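Local coordinates for protein YECBM32 (PDB 2JDA) that binds polygalacturonic acid, the backbone of plant cell-wall pectin, in the periplasm as a carbohydrate-binding module of family 32, at residues G17-S20 against E21-H24; D31-V34 against K35-W38. All coordinates share one frame; numbering follows the deposited sequence.

How the interactions relate
Both contacts belong to the long loop that joins strand 10-15 to strand 38-41 in this F5/8 type C beta-sandwich domain. Interaction 1 (17-24) comes first along the chain and forms a turn at the surface; interaction 2 (31-38) follows, wraps the calcium ion and runs into strand 38-41. Their centres lie about 13 Å apart, yet the two touch. The indole NE1 of Trp-38 probably gives a hydrogen bond to Gly-17 O at 2.9 Å, and His-24 CB packs on Arg-37 O at 3.2 Å. The exit from the calcium loop is thus also the surface on which the outer turn rests, so two excursions of one loop are tied together.

Interaction 1. Residues G17-S20 against E21-H24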
ATOM      1  N   GLY A  17      -8.906  -5.665  -8.735  1.00 10.14           N
ATOM      2  CA  GLY A  17      -8.578  -5.919 -10.126  1.00  9.93           C
ATOM      3  C   GLY A  17      -7.125  -5.661 -10.362  1.00  9.04           C
ATOM      4  O   GLY A  17      -6.419  -5.307  -9.430  1.00  9.92           O
ATOM      5  N   TYR A  18      -6.678  -5.901 -11.598  1.00  9.85           N
ATOM      6  CA  TYR A  18      -5.301  -5.756 -11.950  1.00  9.87           C
ATOM      7  C   TYR A  18      -5.186  -5.734 -13.474  1.00 10.04           C
ATOM      8  O   TYR A  18      -6.066  -6.208 -14.184  1.00 11.13           O
ATOM      9  CB  TYR A  18      -4.493  -6.967 -11.372  1.00 10.61           C
ATOM     10  CG  TYR A  18      -4.864  -8.329 -11.918  1.00  9.07           C
ATOM     11  CD1 TYR A  18      -4.053  -8.970 -12.867  1.00 10.26           C
ATOM     12  CD2 TYR A  18      -5.995  -8.992 -11.502  1.00 10.60           C
ATOM     13  CE1 TYR A  18      -4.359 -10.202 -13.380  1.00 10.65           C
ATOM     14  CE2 TYR A  18      -6.328 -10.229 -12.027  1.00 10.92           C
ATOM     15  CZ  TYR A  18      -5.530 -10.831 -12.964  1.00 10.91           C
ATOM     16  OH  TYR A  18      -5.872 -12.090 -13.479  1.00 11.34           O
ATOM     17  N   ASP A  19      -4.042  -5.289 -13.957  1.00 10.08           N
ATOM     18  CA  ASP A  19      -3.729  -5.238 -15.389  1.00 10.84           C
ATOM     19  C   ASP A  19      -3.324  -6.634 -15.796  1.00 10.72           C
ATOM     20  O   ASP A  19      -2.187  -7.034 -15.603  1.00 11.99           O
ATOM     21  CB  ASP A  19      -2.636  -4.245 -15.659  1.00 11.73           C
ATOM     22  CG  ASP A  19      -2.307  -4.085 -17.111  1.00 13.23           C
ATOM     23  OD1 ASP A  19      -2.638  -5.012 -17.921  1.00 13.83           O
ATOM     24  OD2 ASP A  19      -1.670  -3.056 -17.455  1.00 15.13           O
ATOM     25  N   SER A  20      -4.281  -7.386 -16.334  1.00 10.95           N
ATOM     26  CA  SER A  20      -4.036  -8.764 -16.716  1.00 11.12           C
ATOM     27  C   SER A  20      -3.280  -8.921 -18.004  1.00 12.21           C
ATOM     28  O   SER A  20      -2.702  -9.981 -18.244  1.00 15.18           O
ATOM     29  CB  SER A  20      -5.339  -9.505 -16.758  1.00 11.54           C
ATOM     30  OG  SER A  20      -6.246  -8.921 -17.640  1.00 14.80           O
ATOM     31  N   GLU A  21      -3.283  -7.926 -18.866  1.00 12.19           N
ATOM     32  CA  GLU A  21      -2.526  -7.996 -20.101  1.00 12.79           C
ATOM     33  C   GLU A  21      -1.031  -7.889 -19.833  1.00 12.82           C
ATOM     34  O   GLU A  21      -0.240  -8.562 -20.479  1.00 12.95           O
ATOM     35  CB  GLU A  21      -2.978  -6.922 -21.054  1.00 15.10           C
ATOM     36  CG  GLU A  21      -4.379  -7.172 -21.505  1.00 19.33           C
ATOM     37  CD  GLU A  21      -4.861  -6.172 -22.529  1.00 25.41           C
ATOM     38  OE1 GLU A  21      -4.192  -5.122 -22.754  1.00 27.61           O
ATOM     39  OE2 GLU A  21      -5.932  -6.467 -23.083  1.00 29.31           O
ATOM     40  N   LYS A  22      -0.617  -7.022 -18.907  1.00 12.39           N
ATOM     41  CA  LYS A  22       0.780  -6.915 -18.566  1.00 13.05           C
ATOM     42  C   LYS A  22       1.111  -7.808 -17.376  1.00 12.80           C
ATOM     43  O   LYS A  22       2.275  -7.954 -17.016  1.00 14.77           O
ATOM     44  CB  LYS A  22       1.116  -5.464 -18.294  1.00 14.27           C
ATOM     45  CG  LYS A  22       1.051  -4.603 -19.557  1.00 15.79           C
ATOM     46  CD  LYS A  22       2.219  -4.931 -20.485  1.00 19.37           C
ATOM     47  CE  LYS A  22       2.384  -3.912 -21.613  1.00 21.96           C
ATOM     48  NZ  LYS A  22       3.612  -4.299 -22.426  1.00 24.27           N
ATOM     49  N   GLY A  23       0.107  -8.387 -16.749  1.00 11.79           N
ATOM     50  CA  GLY A  23       0.388  -9.212 -15.572  1.00 12.85           C
ATOM     51  C   GLY A  23       0.893  -8.486 -14.336  1.00 11.49           C
ATOM     52  O   GLY A  23       1.684  -9.032 -13.571  1.00 11.52           O
ATOM     53  N   HIS A  24       0.391  -7.286 -14.127  1.00 11.28           N
ATOM     54  CA  HIS A  24       0.727  -6.489 -12.940  1.00  9.77           C
ATOM     55  C   HIS A  24      -0.210  -6.922 -11.775  1.00  9.69           C
ATOM     56  O   HIS A  24      -1.123  -6.190 -11.345  1.00 10.49           O
ATOM     57  CB  HIS A  24       0.557  -5.001 -13.220  1.00 11.24           C
ATOM     58  CG  HIS A  24       1.430  -4.499 -14.316  1.00 11.13           C
ATOM     59  ND1 HIS A  24       2.800  -4.713 -14.370  1.00 12.10           N
ATOM     60  CD2 HIS A  24       1.120  -3.759 -15.398  1.00 13.36           C
ATOM     61  CE1 HIS A  24       3.306  -4.141 -15.443  1.00 12.61           C
ATOM     62  NE2 HIS A  24       2.319  -3.488 -16.043  1.00 11.75           N
TER
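Asp-19 and His-24 close a pi-turn, the six-residue turn in which a carbonyl accepts from the N-H five positions on. It folds back part of the loop between strands 10-15 and 38-41 of the beta-sandwich, at the protein surface.

Two hydrogen bonds set its shape, both ending on Asp-19. In the backbone, His-24 N donates to Asp-19 O at 3.0 Å. Inside the turn, the nearly straight bond from Lys-22 N to Asp-19 OD1 (3.0 Å, 166° at the hydrogen) approaches from well above the carboxylate plane. Aspartate suits this place because its short side chain can reach back to the N-H groups of the turn: with CG anti to its own N (chi1 -177°), the carboxylate is brought round to face the N-H of Lys-22. Gly-23 suits the last bend, since its positive phi of 68° is readily adopted by a residue lacking CB.

Van der Waals contacts fill in around the carboxylate. Asp-19 and His-24 run side by side, and OD2 sits at the edge of the imidazole, 3.5 Å from His-24 CD2, with carboxylate and ring steeply inclined to each other. Lys-22 also travels alongside, placing CG 3.8 Å from Asp-19 OD2 before its ammonium end leads away from the turn. Glu-21 likewise sends its carboxylate outward, as a charged chain at an exposed corner can.

At the inner end, the loop meets the fold. His-24 shares backbone hydrogen bonding with Ala-39 of strand 38-41, while the Tyr-18 side chain touches Val-25 and Pro-26. Across the turn itself, Tyr-18 meets His-24 O with its CB, at 3.5 Å, and turns the edge of its ring to the same oxygen.

Interaction 2. Residues D31-V34 against K35-W38; sequences DGDV and KTRW. With CA (calcium ion), chain C.
A seven-coordinate calcium site gathers Asp-31, Asp-33 and Thr-36 round one ion, with four of the ligand atoms supplied by this short loop. Asp-31 OD1 binds at 2.5 Å and the backbone oxygen Asp-33 O at 2.3 Å. Thr-36 binds twice, through O and through OG1, because a chi1 of 65° places its hydroxyl between the backbone N and the carbonyl carbon. Asn-28 O, Asn-129 O and Glu-130 OE1 complete the shell, so the ion ties this loop to strand 125-133.

The hydroxyl is fixed from a second direction as well: Thr-36 OG1 donates to Asp-31 OD2 at 2.5 Å, on the syn lone pair of that oxygen. Asp-31 therefore spends one oxygen on the metal and the other on orienting a fellow ligand. Calcium probably polarises the hydroxyl and strengthens this short bond.

Two turns present the ligands. Asp-31 OD1 accepts from Asp-33 N in an Asx turn, and a type I beta turn follows from Asp-33 to Thr-36, where Thr-36 N donates to Asp-33 O at 3.2 Å. Glycine suits position 32, between the two aspartates, because the backbone there has a positive phi.

Asp-33 uses its carboxylate away from the metal. OD1 takes Lys-35 N at 2.9 Å and, from the opposite face of the carboxylate plane, Lys-35 NZ in a 2.6 Å salt bridge. Lysine is long enough to bend at chi3 and chi4 (-79° and -46°), curling its ammonium group back onto the oxygen that its own N-H already holds.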
ATOM      1  N   ASP A  31       6.420  -8.832  -3.276  1.00 13.78           N
ATOM      2  CA  ASP A  31       7.388  -9.871  -3.692  1.00 15.09           C
ATOM      3  C   ASP A  31       8.811  -9.489  -3.447  1.00 16.59           C
ATOM      4  O   ASP A  31       9.724 -10.256  -3.791  1.00 19.41           O
ATOM      5  CB  ASP A  31       7.179 -10.278  -5.151  1.00 14.16           C
ATOM      6  CG  ASP A  31       7.339  -9.162  -6.118  1.00 13.04           C
ATOM      7  OD1 ASP A  31       7.622  -7.991  -5.718  1.00 14.80           O
ATOM      8  OD2 ASP A  31       7.296  -9.380  -7.340  1.00 15.99           O
ATOM      9  N   GLY A  32       9.026  -8.333  -2.839  1.00 16.77           N
ATOM     10  CA  GLY A  32      10.378  -7.896  -2.538  1.00 18.42           C
ATOM     11  C   GLY A  32      11.153  -7.374  -3.715  1.00 19.04           C
ATOM     12  O   GLY A  32      12.361  -7.064  -3.611  1.00 21.77           O
ATOM     13  N   ASP A  33      10.477  -7.159  -4.827  1.00 18.11           N
ATOM     14  CA  ASP A  33      11.102  -6.713  -6.045  1.00 17.48           C
ATOM     15  C   ASP A  33      10.469  -5.361  -6.489  1.00 17.38           C
ATOM     16  O   ASP A  33       9.310  -5.348  -6.911  1.00 16.40           O
ATOM     17  CB  ASP A  33      10.896  -7.807  -7.090  1.00 18.71           C
ATOM     18  CG  ASP A  33      11.613  -7.543  -8.386  1.00 18.76           C
ATOM     19  OD1 ASP A  33      12.097  -6.410  -8.608  1.00 20.62           O
ATOM     20  OD2 ASP A  33      11.748  -8.436  -9.247  1.00 21.17           O
ATOM     21  N   VAL A  34      11.197  -4.256  -6.403  1.00 17.59           N
ATOM     22  CA  VAL A  34      10.634  -2.978  -6.794  1.00 18.54           C
ATOM     23  C   VAL A  34      10.395  -2.860  -8.293  1.00 17.29           C
ATOM     24  O   VAL A  34       9.761  -1.905  -8.721  1.00 17.61           O
ATOM     25  CB  VAL A  34      11.492  -1.783  -6.322  1.00 19.37           C
ATOM     26  CG1 VAL A  34      11.494  -1.761  -4.812  1.00 21.81           C
ATOM     27  CG2 VAL A  34      12.877  -1.839  -6.956  1.00 20.20           C
ATOM     28  N   LYS A  35      10.917  -3.791  -9.115  1.00 16.57           N
ATOM     29  CA  LYS A  35      10.679  -3.757 -10.537  1.00 18.07           C
ATOM     30  C   LYS A  35       9.328  -4.394 -10.940  1.00 17.98           C
ATOM     31  O   LYS A  35       8.958  -4.299 -12.090  1.00 20.94           O
ATOM     32  CB  LYS A  35      11.777  -4.486 -11.328  1.00 19.65           C
ATOM     33  CG  LYS A  35      13.180  -3.997 -11.059  1.00 24.75           C
ATOM     34  CD  LYS A  35      14.196  -5.068 -11.642  1.00 30.11           C
ATOM     35  CE  LYS A  35      14.415  -6.345 -10.732  1.00 32.52           C
ATOM     36  NZ  LYS A  35      14.638  -6.130  -9.255  1.00 32.70           N
ATOM     37  N   THR A  36       8.667  -5.122 -10.053  1.00 15.23           N
ATOM     38  CA  THR A  36       7.316  -5.651 -10.362  1.00 13.43           C
ATOM     39  C   THR A  36       6.300  -4.800  -9.592  1.00 12.93           C
ATOM     40  O   THR A  36       6.557  -4.344  -8.477  1.00 12.64           O
ATOM     41  CB  THR A  36       7.166  -7.090  -9.891  1.00 13.10           C
ATOM     42  OG1 THR A  36       7.261  -7.129  -8.461  1.00 13.36           O
ATOM     43  CG2 THR A  36       8.251  -7.973 -10.462  1.00 14.66           C
ATOM     44  N   ARG A  37       5.128  -4.621 -10.179  1.00 10.59           N
ATOM     45  CA  ARG A  37       4.065  -3.816  -9.578  1.00 10.51           C
ATOM     46  C   ARG A  37       2.716  -4.435  -9.737  1.00 10.22           C
ATOM     47  O   ARG A  37       2.481  -5.226 -10.623  1.00 10.04           O
ATOM     48  CB  ARG A  37       4.067  -2.423 -10.185  1.00 10.60           C
ATOM     49  CG  ARG A  37       3.732  -2.322 -11.658  1.00 11.47           C
ATOM     50  CD  ARG A  37       3.892  -0.924 -12.184  1.00 13.40           C
ATOM     51  NE  ARG A  37       3.666  -0.746 -13.613  1.00 15.46           N
ATOM     52  CZ  ARG A  37       4.585  -0.901 -14.533  1.00 16.86           C
ATOM     53  NH1 ARG A  37       5.792  -1.358 -14.236  1.00 18.92           N
ATOM     54  NH2 ARG A  37       4.244  -0.628 -15.774  1.00 21.76           N
ATOM     55  N   TRP A  38       1.849  -4.081  -8.801  1.00  9.57           N
ATOM     56  CA  TRP A  38       0.407  -4.191  -8.965  1.00  9.30           C
ATOM     57  C   TRP A  38      -0.087  -2.899  -9.584  1.00  9.54           C
ATOM     58  O   TRP A  38       0.308  -1.807  -9.162  1.00 10.63           O
ATOM     59  CB  TRP A  38      -0.267  -4.366  -7.590  1.00  8.86           C
ATOM     60  CG  TRP A  38      -1.761  -4.221  -7.632  1.00  8.87           C
ATOM     61  CD1 TRP A  38      -2.639  -5.074  -8.261  1.00  9.64           C
ATOM     62  CD2 TRP A  38      -2.553  -3.190  -7.064  1.00  9.17           C
ATOM     63  NE1 TRP A  38      -3.919  -4.598  -8.175  1.00  9.76           N
ATOM     64  CE2 TRP A  38      -3.903  -3.462  -7.395  1.00 10.08           C
ATOM     65  CE3 TRP A  38      -2.268  -2.017  -6.322  1.00  9.97           C
ATOM     66  CZ2 TRP A  38      -4.939  -2.620  -7.015  1.00 11.10           C
ATOM     67  CZ3 TRP A  38      -3.290  -1.204  -5.948  1.00 10.97           C
ATOM     68  CH2 TRP A  38      -4.629  -1.519  -6.290  1.00 10.76           C
TER
HETATM   69 CA    CA C1146       7.078  -5.659  -6.445  1.00 11.95          CA